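Local atomic coordinates of uncharacterized protein (Thermus thermophilus HB8, PDB entry 6SCE), a protein that acts as a DNA nuclease of Type III CRISPR defence, switched on by a cyclic oligoadenylate that its CARF domain probably senses. Residues K48-Q51 with A52-L56; A171-P174 with G175-G178; E244-F247 with A248-R251; L261-P264 with G265-L268. All blocks are in the same frame, centred on the assembly; numbering follows the deposited sequence.

Contact 1: residues K48-Q51 with A52-L56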
ATOM      1  N   LYS A  48     -17.922   1.400  -9.627  1.00 28.62           N
ATOM      2  CA  LYS A  48     -19.284   1.344  -9.095  1.00 30.53           C
ATOM      3  C   LYS A  48     -19.514   2.317  -7.940  1.00 29.71           C
ATOM      4  O   LYS A  48     -20.571   2.931  -7.839  1.00 28.01           O
ATOM      5  CB  LYS A  48     -19.628  -0.090  -8.678  1.00 34.65           C
ATOM      6  CG  LYS A  48     -19.862  -1.020  -9.867  1.00 38.74           C
ATOM      7  CD  LYS A  48     -19.864  -2.479  -9.428  1.00 45.17           C
ATOM      8  CE  LYS A  48     -20.354  -3.385 -10.554  1.00 51.10           C
ATOM      9  NZ  LYS A  48     -20.351  -4.811 -10.118  1.00 54.08           N
ATOM     10  N   LYS A  49     -18.523   2.472  -7.075  1.00 26.89           N
ATOM     11  CA  LYS A  49     -18.622   3.426  -5.980  1.00 27.43           C
ATOM     12  C   LYS A  49     -18.684   4.859  -6.489  1.00 27.70           C
ATOM     13  O   LYS A  49     -19.417   5.693  -5.927  1.00 27.35           O
ATOM     14  CB  LYS A  49     -17.450   3.239  -5.012  1.00 26.23           C
ATOM     15  CG  LYS A  49     -17.477   1.905  -4.267  1.00 26.60           C
ATOM     16  CD  LYS A  49     -16.270   1.749  -3.345  1.00 27.97           C
ATOM     17  CE  LYS A  49     -16.311   0.449  -2.555  1.00 31.52           C
ATOM     18  NZ  LYS A  49     -15.033   0.217  -1.818  1.00 31.10           N
ATOM     19  N   ARG A  50     -17.940   5.139  -7.570  1.00 26.61           N
ATOM     20  CA  ARG A  50     -17.974   6.428  -8.168  1.00 25.68           C
ATOM     21  C   ARG A  50     -19.359   6.707  -8.774  1.00 27.44           C
ATOM     22  O   ARG A  50     -19.862   7.822  -8.638  1.00 26.38           O
ATOM     23  CB  ARG A  50     -16.874   6.592  -9.226  1.00 25.65           C
ATOM     24  CG  ARG A  50     -16.842   7.974  -9.838  1.00 26.83           C
ATOM     25  CD  ARG A  50     -15.690   8.131 -10.809  1.00 28.38           C
ATOM     26  NE  ARG A  50     -14.403   8.050 -10.123  1.00 27.48           N
ATOM     27  CZ  ARG A  50     -13.218   8.063 -10.721  1.00 30.48           C
ATOM     28  NH1 ARG A  50     -13.119   8.120 -12.044  1.00 30.03           N
ATOM     29  NH2 ARG A  50     -12.128   7.962  -9.991  1.00 29.52           N
ATOM     30  N   GLN A  51     -19.961   5.717  -9.434  1.00 29.33           N
ATOM     31  CA  GLN A  51     -21.318   5.901  -9.964  1.00 32.35           C
ATOM     32  C   GLN A  51     -22.320   6.097  -8.842  1.00 31.27           C
ATOM     33  O   GLN A  51     -23.244   6.877  -8.998  1.00 30.12           O
ATOM     34  CB  GLN A  51     -21.737   4.769 -10.926  1.00 35.11           C
ATOM     35  CG  GLN A  51     -20.914   4.775 -12.208  1.00 38.60           C
ATOM     36  CD  GLN A  51     -20.872   6.150 -12.891  1.00 40.45           C
ATOM     37  OE1 GLN A  51     -21.908   6.793 -13.066  1.00 45.94           O
ATOM     38  NE2 GLN A  51     -19.670   6.617 -13.247  1.00 43.97           N
ATOM     39  N   ALA A  52     -22.122   5.428  -7.709  1.00 29.42           N
ATOM     40  CA  ALA A  52     -22.973   5.645  -6.542  1.00 28.79           C
ATOM     41  C   ALA A  52     -22.840   7.080  -6.001  1.00 27.84           C
ATOM     42  O   ALA A  52     -23.812   7.709  -5.590  1.00 27.25           O
ATOM     43  CB  ALA A  52     -22.660   4.625  -5.478  1.00 29.77           C
ATOM     44  N   PHE A  53     -21.631   7.617  -6.038  1.00 24.97           N
ATOM     45  CA  PHE A  53     -21.390   8.967  -5.631  1.00 25.37           C
ATOM     46  C   PHE A  53     -22.122   9.941  -6.575  1.00 26.22           C
ATOM     47  O   PHE A  53     -22.791  10.879  -6.123  1.00 25.76           O
ATOM     48  CB  PHE A  53     -19.885   9.231  -5.624  1.00 26.34           C
ATOM     49  CG  PHE A  53     -19.493  10.659  -5.365  1.00 25.26           C
ATOM     50  CD1 PHE A  53     -20.002  11.362  -4.291  1.00 26.12           C
ATOM     51  CD2 PHE A  53     -18.561  11.287  -6.187  1.00 26.91           C
ATOM     52  CE1 PHE A  53     -19.630  12.676  -4.057  1.00 28.86           C
ATOM     53  CE2 PHE A  53     -18.143  12.570  -5.916  1.00 26.77           C
ATOM     54  CZ  PHE A  53     -18.683  13.277  -4.853  1.00 27.76           C
ATOM     55  N   PHE A  54     -22.020   9.704  -7.866  1.00 26.39           N
ATOM     56  CA  PHE A  54     -22.699  10.548  -8.842  1.00 28.36           C
ATOM     57  C   PHE A  54     -24.235  10.485  -8.723  1.00 29.74           C
ATOM     58  O   PHE A  54     -24.900  11.503  -8.853  1.00 28.59           O
ATOM     59  CB  PHE A  54     -22.262  10.218 -10.272  1.00 28.96           C
ATOM     60  CG  PHE A  54     -20.831  10.589 -10.581  1.00 30.11           C
ATOM     61  CD1 PHE A  54     -20.138  11.508  -9.803  1.00 29.49           C
ATOM     62  CD2 PHE A  54     -20.175  10.022 -11.675  1.00 32.89           C
ATOM     63  CE1 PHE A  54     -18.823  11.854 -10.095  1.00 31.79           C
ATOM     64  CE2 PHE A  54     -18.865  10.375 -11.954  1.00 31.85           C
ATOM     65  CZ  PHE A  54     -18.201  11.291 -11.165  1.00 29.15           C
ATOM     66  N   ARG A  55     -24.752   9.323  -8.373  1.00 29.03           N
ATOM     67  CA  ARG A  55     -26.171   9.171  -8.033  1.00 32.49           C
ATOM     68  C   ARG A  55     -26.573  10.009  -6.825  1.00 31.09           C
ATOM     69  O   ARG A  55     -27.612  10.657  -6.831  1.00 31.99           O
ATOM     70  CB  ARG A  55     -26.497   7.678  -7.814  1.00 36.33           C
ATOM     71  CG  ARG A  55     -27.922   7.377  -7.407  1.00 43.31           C
ATOM     72  CD  ARG A  55     -28.081   5.898  -7.063  1.00 53.41           C
ATOM     73  NE  ARG A  55     -29.390   5.602  -6.470  1.00 57.45           N
ATOM     74  CZ  ARG A  55     -29.820   4.383  -6.141  1.00 62.52           C
ATOM     75  NH1 ARG A  55     -31.029   4.234  -5.617  1.00 65.35           N
ATOM     76  NH2 ARG A  55     -29.046   3.315  -6.322  1.00 62.89           N
ATOM     77  N   LEU A  56     -25.749  10.014  -5.786  1.00 28.08           N
ATOM     78  CA  LEU A  56     -25.974  10.857  -4.651  1.00 29.23           C
ATOM     79  C   LEU A  56     -25.935  12.334  -5.038  1.00 30.06           C
ATOM     80  O   LEU A  56     -26.825  13.107  -4.645  1.00 29.35           O
ATOM     81  CB  LEU A  56     -24.940  10.556  -3.565  1.00 28.16           C
ATOM     82  CG  LEU A  56     -24.921  11.426  -2.331  1.00 28.49           C
ATOM     83  CD1 LEU A  56     -26.264  11.423  -1.624  1.00 29.88           C
ATOM     84  CD2 LEU A  56     -23.836  10.942  -1.378  1.00 28.30           C
TER
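Ala52 N to Lys48 O, Phe53 N to Lys49 O, Phe54 N to Arg50 O and Arg55 N to Gln51 O are four successive i to i+4 hydrogen bonds of 2.9 to 3.0 Å, giving regular alpha-helix in the middle of helix 44-59. This is the crossover helix of a beta-alpha-beta unit, linking the parallel strands 33-38 and 64-67 in a sheet whose strand order is consistent with the Rossmann-like fold of CARF domains. One turn apart, Arg50 and Phe54 point the same way. The aliphatic part of Arg50 makes the touch: CG lies over the ring face in a CH-pi contact, 4.1 Å from the centroid of Phe54. Having CG anti to the backbone N (chi1 -177°) lays the methylenes of Arg50 along that ring, while the guanidinium travels on, and its NH2 donates to the backbone oxygens of Gly11 and Phe39. Phe54 also stacks with Tyr64 of the next strand. A serine here is likely to leave the Arg50 methylenes uncovered and Tyr64 without its stacking partner. Phe53 turns to a different side of the helix and meets Phe36; its side chain also touches Tyr18 and Leu146, and Lys49 NZ reaches Arg218 O. Ala52 packs against Pro150. Gln51 curls at chi2 (-51°) toward Phe54; its amide stands 76° from the ring plane, and NE2 comes within 3.8 Å of Phe54 CD2.

Contact 2: residues A171-P174 with G175-G178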
ATOM      1  N   ALA A 171     -23.449  -1.731  11.217  1.00 31.80           N
ATOM      2  CA  ALA A 171     -24.299  -2.545  10.359  1.00 31.99           C
ATOM      3  C   ALA A 171     -23.729  -3.940  10.228  1.00 32.28           C
ATOM      4  O   ALA A 171     -22.529  -4.120  10.078  1.00 31.11           O
ATOM      5  CB  ALA A 171     -24.401  -1.936   8.992  1.00 34.47           C
ATOM      6  N   ARG A 172     -24.603  -4.929  10.258  1.00 33.21           N
ATOM      7  CA  ARG A 172     -24.252  -6.273   9.923  1.00 35.66           C
ATOM      8  C   ARG A 172     -24.556  -6.488   8.454  1.00 34.11           C
ATOM      9  O   ARG A 172     -25.528  -5.971   7.933  1.00 33.35           O
ATOM     10  CB  ARG A 172     -25.058  -7.227  10.795  1.00 41.11           C
ATOM     11  CG  ARG A 172     -24.650  -8.651  10.657  1.00 48.24           C
ATOM     12  CD  ARG A 172     -25.396  -9.515  11.666  1.00 58.47           C
ATOM     13  NE  ARG A 172     -26.774  -9.722  11.254  1.00 61.81           N
ATOM     14  CZ  ARG A 172     -27.173 -10.669  10.402  1.00 68.20           C
ATOM     15  NH1 ARG A 172     -26.297 -11.514   9.852  1.00 67.41           N
ATOM     16  NH2 ARG A 172     -28.463 -10.772  10.094  1.00 64.42           N
ATOM     17  N   LEU A 173     -23.687  -7.224   7.782  1.00 32.48           N
ATOM     18  CA  LEU A 173     -23.872  -7.575   6.392  1.00 33.13           C
ATOM     19  C   LEU A 173     -24.209  -9.058   6.350  1.00 37.64           C
ATOM     20  O   LEU A 173     -23.320  -9.909   6.494  1.00 37.11           O
ATOM     21  CB  LEU A 173     -22.607  -7.293   5.580  1.00 33.72           C
ATOM     22  CG  LEU A 173     -22.351  -5.845   5.159  1.00 36.28           C
ATOM     23  CD1 LEU A 173     -22.416  -4.873   6.308  1.00 37.76           C
ATOM     24  CD2 LEU A 173     -20.978  -5.779   4.495  1.00 37.51           C
ATOM     25  N   PRO A 174     -25.492  -9.388   6.142  1.00 40.48           N
ATOM     26  CA  PRO A 174     -25.840 -10.817   6.237  1.00 44.29           C
ATOM     27  C   PRO A 174     -25.055 -11.688   5.259  1.00 45.71           C
ATOM     28  O   PRO A 174     -24.775 -12.827   5.579  1.00 50.99           O
ATOM     29  CB  PRO A 174     -27.341 -10.822   5.932  1.00 44.74           C
ATOM     30  CG  PRO A 174     -27.803  -9.496   6.483  1.00 45.57           C
ATOM     31  CD  PRO A 174     -26.705  -8.551   6.033  1.00 42.07           C
ATOM     32  N   GLY A 175     -24.658 -11.138   4.116  1.00 43.28           N
ATOM     33  CA  GLY A 175     -23.804 -11.838   3.160  1.00 46.34           C
ATOM     34  C   GLY A 175     -22.314 -11.915   3.483  1.00 44.14           C
ATOM     35  O   GLY A 175     -21.547 -12.428   2.676  1.00 45.23           O
ATOM     36  N   ARG A 176     -21.885 -11.366   4.621  1.00 45.23           N
ATOM     37  CA  ARG A 176     -20.455 -11.341   4.977  1.00 42.12           C
ATOM     38  C   ARG A 176     -20.303 -11.725   6.409  1.00 38.78           C
ATOM     39  O   ARG A 176     -20.296 -10.877   7.296  1.00 38.67           O
ATOM     40  CB  ARG A 176     -19.835  -9.958   4.794  1.00 46.65           C
ATOM     41  CG  ARG A 176     -19.910  -9.403   3.391  1.00 52.71           C
ATOM     42  CD  ARG A 176     -18.587  -9.459   2.694  1.00 58.28           C
ATOM     43  NE  ARG A 176     -18.767  -9.662   1.270  1.00 63.88           N
ATOM     44  CZ  ARG A 176     -17.800 -10.032   0.445  1.00 71.36           C
ATOM     45  NH1 ARG A 176     -16.562 -10.240   0.903  1.00 72.10           N
ATOM     46  NH2 ARG A 176     -18.076 -10.198  -0.844  1.00 75.72           N
ATOM     47  N   GLU A 177     -20.122 -13.024   6.630  1.00 39.99           N
ATOM     48  CA  GLU A 177     -19.951 -13.580   7.965  1.00 40.17           C
ATOM     49  C   GLU A 177     -18.666 -13.026   8.593  1.00 32.46           C
ATOM     50  O   GLU A 177     -17.709 -12.769   7.888  1.00 35.86           O
ATOM     51  CB  GLU A 177     -19.856 -15.107   7.798  1.00 45.91           C
ATOM     52  CG  GLU A 177     -19.748 -15.930   9.060  1.00 52.64           C
ATOM     53  CD  GLU A 177     -19.541 -17.410   8.751  1.00 58.02           C
ATOM     54  OE1 GLU A 177     -19.534 -17.779   7.551  1.00 53.56           O
ATOM     55  OE2 GLU A 177     -19.382 -18.199   9.713  1.00 57.62           O
ATOM     56  N   GLY A 178     -18.662 -12.829   9.897  1.00 33.21           N
ATOM     57  CA  GLY A 178     -17.397 -12.632  10.634  1.00 33.85           C
ATOM     58  C   GLY A 178     -16.991 -11.207  10.951  1.00 31.57           C
ATOM     59  O   GLY A 178     -16.003 -10.976  11.644  1.00 30.59           O
TER
HETATM   60  O   HOH W   1     -21.466  -8.634   8.579  1.00 41.95           O
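Arg176 and Leu173 meet through peptide groups, the flat units of this contact: Arg176 N approaches Leu173 O from above the plane of that carbonyl, 49° out of it, and donates a 2.8 Å hydrogen bond. That bond closes a type I beta turn in which Pro174 and Gly175 occupy the two corner positions. The guanidinium of Arg176 is turned away from the turn altogether, and its NE forms a salt bridge with Glu153.

The turn lies in the connection between the antiparallel neighbours 169-172 and 179-184, so it reverses the chain as in a beta hairpin. Side chains add an aliphatic touch on top of the backbone bond. Leu173 CB sits 3.9 Å from Arg176 CB, and Leu173 CD2 lies equally far from Arg176 CG, the two chains running at a slant to each other. Arg176 has its CG beside the backbone N (chi1 -59°), which brings this methylene over the leucine before the chain bends off toward Glu153. Between the two arms of the turn, water 1 accepts from Leu173 N at 2.7 Å and lies 2.8 Å from Arg176 O, to which it probably donates, bridging the arms where they spread apart.

Chemically, then, the polar link across the turn consists of one direct backbone hydrogen bond supplemented by a water, while the charge of Arg176 is probably offset mainly by Glu153, with Arg218 as a like-charged neighbour.

Contact 3: residues E244-F247 with A248-R251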
ATOM      1  N   GLU A 244       2.305 -18.043  24.808  1.00 35.12           N
ATOM      2  CA  GLU A 244       3.191 -17.016  24.298  1.00 35.94           C
ATOM      3  C   GLU A 244       3.457 -17.234  22.806  1.00 34.53           C
ATOM      4  O   GLU A 244       3.547 -16.258  22.061  1.00 36.26           O
ATOM      5  CB  GLU A 244       4.562 -17.018  25.001  1.00 39.05           C
ATOM      6  CG  GLU A 244       4.567 -16.720  26.493  1.00 44.21           C
ATOM      7  CD  GLU A 244       5.990 -16.863  27.108  1.00 53.33           C
ATOM      8  OE1 GLU A 244       6.916 -17.435  26.456  1.00 53.20           O
ATOM      9  OE2 GLU A 244       6.180 -16.406  28.254  1.00 55.94           O
ATOM     10  N   ASN A 245       3.632 -18.485  22.396  1.00 33.64           N
ATOM     11  CA  ASN A 245       3.912 -18.794  20.993  1.00 36.78           C
ATOM     12  C   ASN A 245       2.706 -18.432  20.100  1.00 36.96           C
ATOM     13  O   ASN A 245       2.876 -17.851  19.025  1.00 36.31           O
ATOM     14  CB  ASN A 245       4.224 -20.267  20.803  1.00 37.39           C
ATOM     15  CG  ASN A 245       5.543 -20.676  21.444  1.00 40.81           C
ATOM     16  OD1 ASN A 245       6.304 -19.835  21.888  1.00 40.37           O
ATOM     17  ND2 ASN A 245       5.813 -21.967  21.465  1.00 40.52           N
ATOM     18  N   VAL A 246       1.515 -18.810  20.554  1.00 36.61           N
ATOM     19  CA  VAL A 246       0.273 -18.578  19.801  1.00 36.79           C
ATOM     20  C   VAL A 246       0.052 -17.099  19.608  1.00 38.33           C
ATOM     21  O   VAL A 246      -0.206 -16.641  18.481  1.00 37.88           O
ATOM     22  CB  VAL A 246      -0.939 -19.192  20.494  1.00 36.79           C
ATOM     23  CG1 VAL A 246      -2.236 -18.718  19.825  1.00 37.67           C
ATOM     24  CG2 VAL A 246      -0.857 -20.711  20.453  1.00 37.51           C
ATOM     25  N   PHE A 247       0.182 -16.346  20.698  1.00 33.48           N
ATOM     26  CA  PHE A 247      -0.010 -14.920  20.669  1.00 36.20           C
ATOM     27  C   PHE A 247       0.982 -14.184  19.775  1.00 38.30           C
ATOM     28  O   PHE A 247       0.607 -13.230  19.048  1.00 36.93           O
ATOM     29  CB  PHE A 247       0.075 -14.337  22.068  1.00 35.65           C
ATOM     30  CG  PHE A 247      -0.343 -12.916  22.128  1.00 36.51           C
ATOM     31  CD1 PHE A 247      -1.608 -12.544  21.688  1.00 37.35           C
ATOM     32  CD2 PHE A 247       0.526 -11.934  22.585  1.00 41.20           C
ATOM     33  CE1 PHE A 247      -2.004 -11.218  21.718  1.00 37.30           C
ATOM     34  CE2 PHE A 247       0.134 -10.595  22.615  1.00 43.92           C
ATOM     35  CZ  PHE A 247      -1.129 -10.240  22.182  1.00 40.32           C
ATOM     36  N   ALA A 248       2.239 -14.604  19.844  1.00 33.00           N
ATOM     37  CA  ALA A 248       3.286 -14.041  18.990  1.00 34.83           C
ATOM     38  C   ALA A 248       2.977 -14.281  17.506  1.00 33.20           C
ATOM     39  O   ALA A 248       3.220 -13.408  16.676  1.00 36.73           O
ATOM     40  CB  ALA A 248       4.652 -14.642  19.348  1.00 35.45           C
ATOM     41  N   ARG A 249       2.463 -15.454  17.192  1.00 35.23           N
ATOM     42  CA  ARG A 249       2.048 -15.788  15.822  1.00 39.12           C
ATOM     43  C   ARG A 249       0.938 -14.855  15.332  1.00 38.65           C
ATOM     44  O   ARG A 249       1.033 -14.313  14.235  1.00 37.83           O
ATOM     45  CB  ARG A 249       1.592 -17.229  15.710  1.00 38.89           C
ATOM     46  CG  ARG A 249       2.729 -18.245  15.720  1.00 42.00           C
ATOM     47  CD  ARG A 249       2.259 -19.606  15.271  1.00 43.32           C
ATOM     48  NE  ARG A 249       1.412 -20.310  16.246  1.00 46.32           N
ATOM     49  CZ  ARG A 249       1.859 -21.147  17.190  1.00 45.99           C
ATOM     50  NH1 ARG A 249       3.162 -21.369  17.352  1.00 44.54           N
ATOM     51  NH2 ARG A 249       0.999 -21.753  17.995  1.00 46.77           N
ATOM     52  N   TRP A 250      -0.096 -14.670  16.143  1.00 34.24           N
ATOM     53  CA  TRP A 250      -1.196 -13.714  15.826  1.00 34.83           C
ATOM     54  C   TRP A 250      -0.712 -12.287  15.621  1.00 35.32           C
ATOM     55  O   TRP A 250      -1.130 -11.581  14.675  1.00 32.42           O
ATOM     56  CB  TRP A 250      -2.248 -13.693  16.929  1.00 33.88           C
ATOM     57  CG  TRP A 250      -2.939 -14.996  17.161  1.00 31.97           C
ATOM     58  CD1 TRP A 250      -2.885 -16.115  16.396  1.00 33.02           C
ATOM     59  CD2 TRP A 250      -3.820 -15.284  18.237  1.00 29.75           C
ATOM     60  NE1 TRP A 250      -3.664 -17.103  16.946  1.00 33.38           N
ATOM     61  CE2 TRP A 250      -4.263 -16.604  18.072  1.00 31.51           C
ATOM     62  CE3 TRP A 250      -4.281 -14.542  19.330  1.00 31.87           C
ATOM     63  CZ2 TRP A 250      -5.131 -17.218  18.977  1.00 32.96           C
ATOM     64  CZ3 TRP A 250      -5.151 -15.153  20.226  1.00 31.67           C
ATOM     65  CH2 TRP A 250      -5.580 -16.461  20.028  1.00 30.52           C
ATOM     66  N   ARG A 251       0.181 -11.844  16.495  1.00 34.11           N
ATOM     67  CA  ARG A 251       0.724 -10.511  16.382  1.00 37.24           C
ATOM     68  C   ARG A 251       1.519 -10.360  15.070  1.00 35.82           C
ATOM     69  O   ARG A 251       1.401  -9.342  14.383  1.00 37.58           O
ATOM     70  CB  ARG A 251       1.643 -10.194  17.562  1.00 42.59           C
ATOM     71  CG  ARG A 251       0.938 -10.037  18.905  1.00 50.80           C
ATOM     72  CD  ARG A 251       0.201  -8.719  19.039  1.00 60.23           C
ATOM     73  NE  ARG A 251       1.093  -7.566  19.177  1.00 69.31           N
ATOM     74  CZ  ARG A 251       0.695  -6.292  19.138  1.00 75.64           C
ATOM     75  NH1 ARG A 251      -0.588  -5.977  18.965  1.00 77.41           N
ATOM     76  NH2 ARG A 251       1.591  -5.319  19.275  1.00 78.78           N
TER
HETATM   77  O   HOH W   2       3.963 -23.445  19.226  1.00 48.70           O
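Val246 and Trp250 run side by side, pointing the same way, one turn apart on helix 240-257. The methyl CG1 of Val246 lies over one face of the indole, 3.4 Å from Trp250 CZ2, a close fit between branch and ring. Phe247 and Trp250 instead cross at about a right angle, with Trp250 CE3 at the edge of the phenyl ring, 4.1 Å from Phe247 CD1. Arg251 then covers a face of Phe247: its CG makes a CH-pi contact 4.0 Å from the ring centroid, 17° off the normal.

On another side of the helix Arg249 bends at chi3 (-72°) and folds back along the preceding turn, so a face of its guanidinium lies over Asn245 O. In the plane of that group, water 2 accepts from Arg249 NH1 at 2.9 Å and from Asn245 ND2 at 3.3 Å, while NH2 forms a salt bridge with Glu242. Regular i to i+4 hydrogen bonds run underneath, among them Trp250 N to Val246 O at 3.1 Å.

A leucine in place of Trp250 would probably uncover Val246 CG1 and leave Asp203, which accepts from the indole NE1, without that donor. Around the helix, Leu235 of helix 232-236 packs on Val246, Phe247 and Trp250, Tyr230 meets Phe247 edge-to-face, and Leu261 of strand 260-262 touches Trp250 and Arg251.

Contact 4: residues L261-P264 with G265-L268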
ATOM      1  N   LEU A 261      -4.796  -5.605  15.697  1.00 33.85           N
ATOM      2  CA  LEU A 261      -5.101  -6.641  16.698  1.00 31.31           C
ATOM      3  C   LEU A 261      -5.244  -6.030  18.079  1.00 31.63           C
ATOM      4  O   LEU A 261      -4.325  -5.390  18.561  1.00 34.86           O
ATOM      5  CB  LEU A 261      -3.986  -7.661  16.706  1.00 31.73           C
ATOM      6  CG  LEU A 261      -4.325  -8.994  17.382  1.00 32.97           C
ATOM      7  CD1 LEU A 261      -5.233  -9.809  16.486  1.00 33.26           C
ATOM      8  CD2 LEU A 261      -3.055  -9.766  17.685  1.00 33.64           C
ATOM      9  N   VAL A 262      -6.391  -6.217  18.706  1.00 30.29           N
ATOM     10  CA  VAL A 262      -6.706  -5.539  19.947  1.00 31.61           C
ATOM     11  C   VAL A 262      -7.137  -6.482  21.053  1.00 31.99           C
ATOM     12  O   VAL A 262      -7.700  -7.571  20.823  1.00 32.40           O
ATOM     13  CB  VAL A 262      -7.779  -4.424  19.791  1.00 34.00           C
ATOM     14  CG1 VAL A 262      -7.290  -3.312  18.870  1.00 36.10           C
ATOM     15  CG2 VAL A 262      -9.105  -4.980  19.305  1.00 33.32           C
ATOM     16  N   ASP A 263      -6.891  -6.018  22.268  1.00 33.21           N
ATOM     17  CA  ASP A 263      -7.274  -6.746  23.481  1.00 35.24           C
ATOM     18  C   ASP A 263      -8.781  -6.578  23.645  1.00 33.09           C
ATOM     19  O   ASP A 263      -9.257  -5.460  23.795  1.00 34.48           O
ATOM     20  CB  ASP A 263      -6.456  -6.178  24.658  1.00 37.23           C
ATOM     21  CG  ASP A 263      -6.774  -6.829  26.008  1.00 42.59           C
ATOM     22  OD1 ASP A 263      -7.744  -7.614  26.125  1.00 40.92           O
ATOM     23  OD2 ASP A 263      -6.018  -6.505  26.951  1.00 43.57           O
ATOM     24  N   PRO A 264      -9.543  -7.689  23.601  1.00 33.68           N
ATOM     25  CA  PRO A 264     -10.985  -7.594  23.741  1.00 36.71           C
ATOM     26  C   PRO A 264     -11.399  -7.063  25.110  1.00 38.66           C
ATOM     27  O   PRO A 264     -12.507  -6.605  25.265  1.00 42.77           O
ATOM     28  CB  PRO A 264     -11.455  -9.041  23.536  1.00 37.80           C
ATOM     29  CG  PRO A 264     -10.289  -9.873  23.945  1.00 37.49           C
ATOM     30  CD  PRO A 264      -9.096  -9.092  23.464  1.00 35.71           C
ATOM     31  N   GLY A 265     -10.478  -7.079  26.068  1.00 42.72           N
ATOM     32  CA  GLY A 265     -10.754  -6.574  27.404  1.00 45.39           C
ATOM     33  C   GLY A 265     -10.618  -5.076  27.524  1.00 48.52           C
ATOM     34  O   GLY A 265     -10.891  -4.555  28.589  1.00 47.65           O
ATOM     35  N   ARG A 266     -10.228  -4.368  26.445  1.00 44.24           N
ATOM     36  CA  ARG A 266     -10.010  -2.919  26.530  1.00 46.54           C
ATOM     37  C   ARG A 266     -10.822  -2.097  25.523  1.00 44.73           C
ATOM     38  O   ARG A 266     -11.181  -2.589  24.457  1.00 41.25           O
ATOM     39  CB  ARG A 266      -8.526  -2.614  26.370  1.00 50.71           C
ATOM     40  CG  ARG A 266      -7.649  -3.253  27.442  1.00 54.90           C
ATOM     41  CD  ARG A 266      -6.186  -3.254  27.029  1.00 59.91           C
ATOM     42  NE  ARG A 266      -5.634  -1.903  26.998  1.00 64.41           N
ATOM     43  CZ  ARG A 266      -5.139  -1.260  28.056  1.00 73.09           C
ATOM     44  NH1 ARG A 266      -5.110  -1.838  29.260  1.00 80.64           N
ATOM     45  NH2 ARG A 266      -4.663  -0.030  27.918  1.00 71.84           N
ATOM     46  N   PRO A 267     -11.130  -0.838  25.870  1.00 41.06           N
ATOM     47  CA  PRO A 267     -11.770   0.038  24.894  1.00 42.16           C
ATOM     48  C   PRO A 267     -10.815   0.327  23.750  1.00 39.11           C
ATOM     49  O   PRO A 267      -9.578   0.409  23.959  1.00 36.89           O
ATOM     50  CB  PRO A 267     -12.031   1.333  25.680  1.00 44.43           C
ATOM     51  CG  PRO A 267     -11.787   0.999  27.129  1.00 45.50           C
ATOM     52  CD  PRO A 267     -10.801  -0.118  27.107  1.00 45.34           C
ATOM     53  N   LEU A 268     -11.364   0.524  22.553  1.00 37.69           N
ATOM     54  CA  LEU A 268     -10.504   0.802  21.416  1.00 36.20           C
ATOM     55  C   LEU A 268      -9.721   2.079  21.613  1.00 34.84           C
ATOM     56  O   LEU A 268      -8.600   2.164  21.139  1.00 37.37           O
ATOM     57  CB  LEU A 268     -11.287   0.911  20.131  1.00 35.58           C
ATOM     58  CG  LEU A 268     -11.849  -0.360  19.558  1.00 37.48           C
ATOM     59  CD1 LEU A 268     -12.603   0.014  18.279  1.00 36.44           C
ATOM     60  CD2 LEU A 268     -10.738  -1.383  19.289  1.00 39.22           C
TER
HETATM   61  O   HOH W   3     -10.525  -3.585  22.094  1.00 34.74           O
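An Asx-Pro turn, combined with a type I beta turn from Asp263 to Arg266, carries the chain from strand 260-262 into helix 268-276. Its main-chain bond runs from Arg266 N to Asp263 O, 3.0 Å long, the donor standing well above the carbonyl plane. The carboxylate supplies the second grip: Asp263 OD1 accepts from Gly265 N at 2.8 Å, met from above the carboxylate plane, 47° out of it. With CG anti to its own N (chi1 179°), the acid swings across the corner to that amide. OD1 also forms a salt bridge with Lys232. A side chain at Gly265 would come tight against this oxygen, which suits a glycine in the turn.

The other oxygen, Asp263 OD2, faces aliphatic carbon, 3.3 Å from Arg266 CD. The arginine forms its salt bridges elsewhere, NE with Glu271 and NH2 with Glu270, both in the helix that follows. Water 3 donates to Asp263 O at 2.8 Å and to Arg266 O at 2.6 Å, tying the two sides of the turn together beyond the direct bond.

Past Pro267, which occupies the N-cap position, the chain comes back to the strand. Leu268 CD2 settles against both methyls of Val262, 4.0 Å from CG2 and as far from CG1, the side chains crossing at about a right angle. Val262 and Leu268 both rest on Val227 of strand 225-229, parallel neighbour of 260-262 in the sheet, while on helix 240-257 Ala254 packs against Leu261.

Contacts 3 and 4 are consecutive in the fold: helix 240-257 leads into strand 260-262, and they touch where Arg251 CD lies 3.7 Å from Leu261 CD2. Contact 2 reaches the same sheet as contact 4, next to the opposite edge strand, with centres about 21 Å apart. Contact 1 lies on a helix connecting strands 33-38 and 64-67 of a separate sheet, its centre about 22 Å from that of contact 2; the backbone oxygen of Arg218 accepts from Lys49 NZ, and that residue's guanidinium lies near that of Arg176. Contact 1 is nearest the bound nucleic acid, probably the cyclic oligoadenylate, at about 7 Å between nearest atoms, against about 14 to 16 Å for the others.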